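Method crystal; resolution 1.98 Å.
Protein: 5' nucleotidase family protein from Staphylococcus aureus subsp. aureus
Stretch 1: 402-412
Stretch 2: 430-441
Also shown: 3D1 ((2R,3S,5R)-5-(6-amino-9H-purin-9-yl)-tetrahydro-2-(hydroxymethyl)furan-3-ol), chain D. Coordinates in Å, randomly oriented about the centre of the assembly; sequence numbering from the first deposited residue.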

# COMPACT_ATOMS: atom_id res chain seq x y z
N GLU A 402 -6.97 -22.94 -9.46
CA GLU A 402 -7.32 -21.59 -9.89
C GLU A 402 -6.40 -20.56 -9.23
O GLU A 402 -6.05 -19.55 -9.84
CB GLU A 402 -8.76 -21.24 -9.51
CG GLU A 402 -9.79 -21.94 -10.35
CD GLU A 402 -11.20 -21.54 -9.96
OE1 GLU A 402 -11.39 -20.54 -9.24
OE2 GLU A 402 -12.12 -22.26 -10.38
N ALA A 403 -6.05 -20.80 -7.98
CA ALA A 403 -5.17 -19.89 -7.26
C ALA A 403 -3.76 -20.00 -7.87
O ALA A 403 -3.15 -19.00 -8.13
CB ALA A 403 -5.13 -20.23 -5.79
N ILE A 404 -3.29 -21.20 -8.17
CA ILE A 404 -1.93 -21.32 -8.74
C ILE A 404 -1.93 -20.71 -10.15
O ILE A 404 -0.94 -20.15 -10.57
CB ILE A 404 -1.38 -22.77 -8.73
CG1 ILE A 404 -1.32 -23.29 -7.29
CG2 ILE A 404 0.03 -22.81 -9.28
CD1 ILE A 404 -1.01 -24.78 -7.17
N GLU A 405 -3.04 -20.82 -10.88
CA GLU A 405 -3.11 -20.23 -12.22
C GLU A 405 -3.07 -18.68 -12.11
O GLU A 405 -2.52 -17.99 -12.97
CB GLU A 405 -4.38 -20.67 -12.94
CG GLU A 405 -4.43 -22.15 -13.33
CD GLU A 405 -3.54 -22.51 -14.51
OE1 GLU A 405 -2.81 -21.63 -14.99
OE2 GLU A 405 -3.54 -23.70 -14.99
N ARG A 406 -3.62 -18.14 -11.04
CA ARG A 406 -3.62 -16.67 -10.85
C ARG A 406 -2.16 -16.22 -10.68
O ARG A 406 -1.71 -15.33 -11.39
CB ARG A 406 -4.49 -16.24 -9.70
CG ARG A 406 -4.29 -14.78 -9.24
CD ARG A 406 -4.41 -13.74 -10.34
NE ARG A 406 -4.13 -12.39 -9.81
CZ ARG A 406 -3.78 -11.34 -10.55
NH1 ARG A 406 -3.65 -11.44 -11.88
NH2 ARG A 406 -3.55 -10.18 -9.94
N SER A 407 -1.43 -16.87 -9.78
CA SER A 407 -0.02 -16.60 -9.57
C SER A 407 0.76 -16.77 -10.88
O SER A 407 1.59 -15.95 -11.17
CB SER A 407 0.58 -17.51 -8.50
OG SER A 407 -0.12 -17.39 -7.27
N ALA A 408 0.51 -17.85 -11.65
CA ALA A 408 1.20 -18.11 -12.91
C ALA A 408 1.03 -16.99 -13.97
O ALA A 408 1.82 -16.91 -14.93
CB ALA A 408 0.79 -19.50 -13.50
N GLU A 409 0.02 -16.15 -13.79
CA GLU A 409 -0.22 -14.98 -14.67
C GLU A 409 0.90 -13.95 -14.53
O GLU A 409 1.04 -13.06 -15.36
CB GLU A 409 -1.54 -14.30 -14.34
CG GLU A 409 -2.77 -15.14 -14.63
CD GLU A 409 -4.05 -14.47 -14.20
OE1 GLU A 409 -4.02 -13.23 -13.92
OE2 GLU A 409 -5.08 -15.17 -14.11
N TYR A 410 1.65 -14.06 -13.43
CA TYR A 410 2.80 -13.19 -13.15
C TYR A 410 3.87 -13.29 -14.21
O TYR A 410 4.62 -12.37 -14.39
CB TYR A 410 3.42 -13.61 -11.81
CG TYR A 410 4.65 -12.85 -11.41
CD1 TYR A 410 4.55 -11.53 -10.98
CD2 TYR A 410 5.90 -13.44 -11.42
CE1 TYR A 410 5.66 -10.83 -10.58
CE2 TYR A 410 7.02 -12.73 -11.03
CZ TYR A 410 6.89 -11.42 -10.62
OH TYR A 410 8.00 -10.73 -10.22
N PHE A 411 3.95 -14.42 -14.91
CA PHE A 411 4.98 -14.62 -15.90
C PHE A 411 4.51 -14.40 -17.33
O PHE A 411 3.32 -14.47 -17.65
CB PHE A 411 5.54 -16.06 -15.82
CG PHE A 411 6.16 -16.41 -14.50
CD1 PHE A 411 7.41 -15.95 -14.16
CD2 PHE A 411 5.49 -17.24 -13.61
CE1 PHE A 411 7.98 -16.28 -12.94
CE2 PHE A 411 6.06 -17.57 -12.40
CZ PHE A 411 7.30 -17.09 -12.06
N ASP A 412 5.49 -14.11 -18.19
CA ASP A 412 5.28 -13.98 -19.62
C ASP A 412 6.59 -14.42 -20.25
O ASP A 412 7.54 -14.75 -19.55
CB ASP A 412 4.91 -12.55 -20.02
CG ASP A 412 4.51 -12.45 -21.49
OD1 ASP A 412 4.21 -13.51 -22.11
OD2 ASP A 412 4.51 -11.33 -22.02
N GLN A 430 3.57 -5.01 -9.16
CA GLN A 430 2.69 -5.75 -8.26
C GLN A 430 3.27 -7.15 -8.02
O GLN A 430 2.55 -8.16 -8.14
CB GLN A 430 1.30 -5.88 -8.88
CG GLN A 430 0.56 -4.57 -9.05
CD GLN A 430 -0.77 -4.73 -9.77
OE1 GLN A 430 -0.93 -5.59 -10.65
NE2 GLN A 430 -1.73 -3.90 -9.41
N HIS A 431 4.56 -7.21 -7.68
CA HIS A 431 5.23 -8.50 -7.45
C HIS A 431 4.63 -9.22 -6.25
O HIS A 431 4.69 -10.45 -6.16
CB HIS A 431 6.73 -8.33 -7.23
CG HIS A 431 7.43 -7.58 -8.32
ND1 HIS A 431 7.75 -8.14 -9.53
CD2 HIS A 431 7.87 -6.30 -8.37
CE1 HIS A 431 8.36 -7.25 -10.28
NE2 HIS A 431 8.44 -6.12 -9.60
N PHE A 432 4.09 -8.44 -5.33
CA PHE A 432 3.46 -8.97 -4.14
C PHE A 432 2.17 -9.76 -4.44
O PHE A 432 1.57 -10.32 -3.54
CB PHE A 432 3.19 -7.86 -3.13
CG PHE A 432 2.52 -6.64 -3.70
CD1 PHE A 432 1.20 -6.68 -4.13
CD2 PHE A 432 3.19 -5.41 -3.76
CE1 PHE A 432 0.58 -5.56 -4.65
CE2 PHE A 432 2.57 -4.27 -4.26
CZ PHE A 432 1.25 -4.35 -4.70
N ASN A 433 1.76 -9.78 -5.71
CA ASN A 433 0.59 -10.54 -6.12
C ASN A 433 0.97 -11.89 -6.72
O ASN A 433 0.12 -12.54 -7.28
CB ASN A 433 -0.31 -9.75 -7.07
CG ASN A 433 -1.14 -8.72 -6.34
OD1 ASN A 433 -1.28 -8.76 -5.12
ND2 ASN A 433 -1.71 -7.79 -7.09
N TYR A 434 2.24 -12.26 -6.62
CA TYR A 434 2.71 -13.57 -7.04
C TYR A 434 2.97 -14.42 -5.81
O TYR A 434 3.72 -14.02 -4.93
CB TYR A 434 4.01 -13.48 -7.84
CG TYR A 434 4.60 -14.86 -8.16
CD1 TYR A 434 3.97 -15.71 -9.05
CD2 TYR A 434 5.80 -15.27 -7.59
CE1 TYR A 434 4.51 -16.95 -9.33
CE2 TYR A 434 6.35 -16.49 -7.88
CZ TYR A 434 5.71 -17.33 -8.74
OH TYR A 434 6.31 -18.54 -9.04
N ASP A 435 2.41 -15.62 -5.76
CA ASP A 435 2.60 -16.48 -4.59
C ASP A 435 3.40 -17.69 -4.93
O ASP A 435 3.29 -18.24 -6.06
CB ASP A 435 1.27 -16.92 -3.96
CG ASP A 435 0.56 -15.81 -3.20
OD1 ASP A 435 1.24 -14.89 -2.70
OD2 ASP A 435 -0.69 -15.89 -3.03
N ILE A 436 4.21 -18.08 -3.95
CA ILE A 436 4.98 -19.31 -4.01
C ILE A 436 4.30 -20.28 -3.05
O ILE A 436 4.05 -19.94 -1.88
CB ILE A 436 6.46 -19.13 -3.60
CG1 ILE A 436 7.19 -18.15 -4.52
CG2 ILE A 436 7.17 -20.47 -3.59
CD1 ILE A 436 7.06 -16.69 -4.14
N TYR A 437 4.00 -21.49 -3.52
CA TYR A 437 3.26 -22.46 -2.72
C TYR A 437 4.12 -23.58 -2.16
O TYR A 437 5.09 -24.01 -2.76
CB TYR A 437 2.14 -23.10 -3.58
CG TYR A 437 1.15 -22.10 -4.11
CD1 TYR A 437 1.45 -21.31 -5.22
CD2 TYR A 437 -0.12 -21.97 -3.54
CE1 TYR A 437 0.54 -20.39 -5.72
CE2 TYR A 437 -1.03 -21.05 -4.02
CZ TYR A 437 -0.70 -20.26 -5.10
OH TYR A 437 -1.60 -19.39 -5.57
N GLY A 438 3.73 -24.04 -0.99
CA GLY A 438 4.39 -25.15 -0.31
C GLY A 438 3.40 -26.27 -0.01
O GLY A 438 2.20 -26.03 0.26
N GLY A 439 3.89 -27.51 -0.06
CA GLY A 439 3.05 -28.64 0.22
C GLY A 439 2.47 -29.21 -1.04
O GLY A 439 1.94 -30.31 -1.02
N VAL A 440 2.57 -28.45 -2.14
CA VAL A 440 2.08 -28.88 -3.43
C VAL A 440 3.18 -28.61 -4.45
O VAL A 440 3.78 -27.55 -4.43
CB VAL A 440 0.77 -28.16 -3.84
CG1 VAL A 440 0.93 -26.65 -3.88
CG2 VAL A 440 0.25 -28.64 -5.18
N SER A 441 3.46 -29.61 -5.29
CA SER A 441 4.44 -29.47 -6.35
C SER A 441 3.66 -29.25 -7.64
O SER A 441 2.54 -29.74 -7.78
CB SER A 441 5.37 -30.69 -6.44
OG SER A 441 4.65 -31.83 -6.82
O5' 3D1 D . -3.90 -2.37 -3.93
C5' 3D1 D . -3.36 -3.21 -2.91
C4' 3D1 D . -2.92 -2.39 -1.71
O4' 3D1 D . -2.66 -3.31 -0.66
C1' 3D1 D . -1.27 -3.37 -0.34
N9 3D1 D . -0.87 -4.79 -0.14
C4 3D1 D . -1.03 -5.40 1.03
N3 3D1 D . -1.51 -5.01 2.23
C2 3D1 D . -1.55 -5.86 3.26
N1 3D1 D . -1.12 -7.15 3.17
C6 3D1 D . -0.62 -7.67 2.03
N6 3D1 D . -0.20 -8.97 1.97
C5 3D1 D . -0.56 -6.78 0.84
N7 3D1 D . -0.15 -6.88 -0.44
C8 3D1 D . -0.35 -5.68 -1.03
C2' 3D1 D . -0.54 -2.61 -1.44
C3' 3D1 D . -1.61 -1.63 -1.87
O3' 3D1 D . -1.59 -0.50 -0.98

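How do the two backbones lie against each other? Stretch 1 arrives as a helix, already under way at Glu 402, turns through a type I beta turn from Ala 408 to Phe 411, and leaves as a strand. Near its start stretch 2 has a short 3-10 segment, 431-433, and then extends into a strand that runs to Gly 438. Helix and strand run in roughly opposed directions, at 141°, with their axes 8.7 Å apart at closest approach. The backbones come nearest at Ser 407 and Tyr 434, whose CA atoms are 4.8 Å apart. No backbone-to-backbone hydrogen bond joins the stretches, so side chains make the connection.

What does the first part of the helix offer to the strand? Ala 403 and Ile 404 receive the ring of Tyr 437. The side chain of Ala 403 points toward stretch 2, with Ala 403 CB 3.6 Å from Tyr 437 OH. Ile 404 covers one face of the ring: its CG1 sits 3.7 Å from the centroid of the Tyr 437 ring and only 10° off the normal, a CH-pi contact in which an aliphatic carbon rests on the pi cloud. Further out, Ile 404 CD1 meets Val 440 CG1 at 4.3 Å, extending the apolar patch along stretch 2. Arg 406 forms a salt bridge within its own stretch, Arg 406 NH1 to Glu 409 OE1 at 2.7 Å.

Why does Ser 407 matter at the centre of the contact? Its short side chain points toward stretch 2, where the hydroxyl meets two polar groups. Ser 407 OG and Tyr 437 OH share a hydrogen bond of 3.0 Å, in which either hydroxyl could donate, while Asp 435 N gives a weak one to Ser 407 OG at 3.4 Å. The second ties the helix side chain directly to the backbone of stretch 2.

How do the aromatic residues complete the contact? Tyr 410 points toward stretch 2 and forms an offset stack with Tyr 434, the ring centroids 4.8 Å apart and the planes at 24°. Tyr 434 CB also lies over the Tyr 410 face, 3.9 Å from the ring centroid. At its tip, Tyr 410 OH hydrogen-bonds His 431 ND1 at 2.7 Å, meeting the imidazole at its edge, so one side chain combines stacking with a polar anchor. Phe 411 then turns its edge toward the face of Tyr 434 in an offset edge-to-face pair, with Phe 411 CE2 3.5 Å from Tyr 434 CE1. Tyr 434 thus packs against both aromatic residues.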